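Local coordinates for protein lambda integrase (Enterobacteria phage lambda, PDB 1AE9) that integrates the phage genome into the host chromosome by site-specific recombination and, together with excisionase, excises the prophage, this chain being its catalytic domain, at residues 64-67 with 68-72. Numbering follows the deposited sequence.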
loop_
_atom_site.group_PDB
_atom_site.type_symbol
_atom_site.label_atom_id
_atom_site.label_comp_id
_atom_site.label_asym_id
_atom_site.label_seq_id
_atom_site.Cartn_x
_atom_site.Cartn_y
_atom_site.Cartn_z
ATOM N N ILE A 64 -5.309 -9.660 -23.458
ATOM C CA ILE A 64 -5.319 -11.071 -23.839
ATOM C C ILE A 64 -6.578 -11.797 -23.394
ATOM O O ILE A 64 -7.213 -11.416 -22.409
ATOM C CB ILE A 64 -4.091 -11.822 -23.256
ATOM C CG1 ILE A 64 -4.084 -11.736 -21.728
ATOM C CG2 ILE A 64 -2.800 -11.231 -23.794
ATOM C CD1 ILE A 64 -2.923 -12.465 -21.090
ATOM N N ALA A 65 -6.955 -12.828 -24.141
ATOM C CA ALA A 65 -8.124 -13.635 -23.813
ATOM C C ALA A 65 -7.571 -15.008 -23.433
ATOM O O ALA A 65 -7.024 -15.719 -24.285
ATOM C CB ALA A 65 -9.059 -13.737 -25.021
ATOM N N ILE A 66 -7.669 -15.353 -22.150
ATOM C CA ILE A 66 -7.138 -16.617 -21.639
ATOM C C ILE A 66 -8.185 -17.728 -21.606
ATOM O O ILE A 66 -9.230 -17.586 -20.971
ATOM C CB ILE A 66 -6.541 -16.444 -20.205
ATOM C CG1 ILE A 66 -5.598 -15.233 -20.153
ATOM C CG2 ILE A 66 -5.762 -17.696 -19.807
ATOM C CD1 ILE A 66 -5.061 -14.921 -18.758
ATOM N N PRO A 67 -7.923 -18.849 -22.301
ATOM C CA PRO A 67 -8.897 -19.942 -22.294
ATOM C C PRO A 67 -8.939 -20.580 -20.912
ATOM O O PRO A 67 -7.891 -20.923 -20.354
ATOM C CB PRO A 67 -8.351 -20.893 -23.366
ATOM C CG PRO A 67 -6.867 -20.676 -23.300
ATOM C CD PRO A 67 -6.754 -19.175 -23.141
ATOM N N THR A 68 -10.139 -20.720 -20.353
ATOM C CA THR A 68 -10.298 -21.294 -19.022
ATOM C C THR A 68 -10.067 -22.804 -18.960
ATOM O O THR A 68 -10.151 -23.414 -17.895
ATOM C CB THR A 68 -11.671 -20.967 -18.433
ATOM O OG1 THR A 68 -12.692 -21.429 -19.324
ATOM C CG2 THR A 68 -11.816 -19.465 -18.223
ATOM N N ALA A 69 -9.769 -23.404 -20.104
ATOM C CA ALA A 69 -9.510 -24.832 -20.169
ATOM C C ALA A 69 -8.063 -25.165 -19.799
ATOM O O ALA A 69 -7.698 -26.340 -19.701
ATOM C CB ALA A 69 -9.824 -25.345 -21.560
ATOM N N LEU A 70 -7.237 -24.139 -19.603
ATOM C CA LEU A 70 -5.831 -24.337 -19.258
ATOM C C LEU A 70 -5.625 -25.185 -18.008
ATOM O O LEU A 70 -6.470 -25.204 -17.104
ATOM C CB LEU A 70 -5.112 -22.996 -19.096
ATOM C CG LEU A 70 -4.658 -22.281 -20.369
ATOM C CD1 LEU A 70 -3.980 -20.966 -20.000
ATOM C CD2 LEU A 70 -3.695 -23.168 -21.155
ATOM N N HIS A 71 -4.503 -25.899 -17.980
ATOM C CA HIS A 71 -4.129 -26.768 -16.864
ATOM C C HIS A 71 -2.629 -26.630 -16.688
ATOM O O HIS A 71 -1.906 -26.405 -17.663
ATOM C CB HIS A 71 -4.365 -28.258 -17.198
ATOM C CG HIS A 71 -5.784 -28.727 -17.066
ATOM N ND1 HIS A 71 -6.726 -28.562 -18.063
ATOM C CD2 HIS A 71 -6.397 -29.438 -16.088
ATOM C CE1 HIS A 71 -7.855 -29.152 -17.707
ATOM N NE2 HIS A 71 -7.682 -29.691 -16.513
ATOM N N ILE A 72 -2.167 -26.751 -15.451
ATOM C CA ILE A 72 -0.736 -26.749 -15.150
ATOM C C ILE A 72 -0.534 -28.185 -14.674
ATOM O O ILE A 72 -0.817 -28.526 -13.521
ATOM C CB ILE A 72 -0.341 -25.746 -14.041
ATOM C CG1 ILE A 72 -0.141 -24.361 -14.655
ATOM C CG2 ILE A 72 0.960 -26.190 -13.349
ATOM C CD1 ILE A 72 1.162 -24.214 -15.439
#
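A type I beta turn from P67 to L70 carries the chain off the end of strand 63-67, in the mixed sheet of this tyrosine recombinase catalytic domain, and into the short strand 71-72. Its two central residues, T68 and A69, identify the type, since both combine a helix-like phi with a psi close to zero. The closing bond, from L70 N to P67 O, is weak: it measures 3.4 Å, although its N-H points almost straight at the oxygen. Apolar contact between the turn's first and last residues adds to it. L70 CG lies 3.5 Å from P67 O and 4.0 Å from P67 CG, touching both the carbonyl oxygen and the CG corner of the proline. With chi1 at -80°, L70 CG swings to the side of its own backbone N, and an extended chi2 (179°) carries CD1 on toward I66. L70 CD1 meets I66 CG2 at 3.7 Å, the two side chains crossing at about a right angle. Helices close over this apolar patch: L70 also rests on Y142 of helix 133-145 and F150 of helix 148-155, while I66 packs on L154. The I66 side chain is about 9 Å from that of R135, a predicted active-site residue. At the second position of the turn, T68 is tied to G51 by a backbone hydrogen bond and by a weak one from its hydroxyl, which links the turn to the connection between strands 48-49 and 52-56. Just past the turn, H71 folds its ring back, and H71 ND1 makes a weak, bent hydrogen bond of 2.9 Å to A69 O.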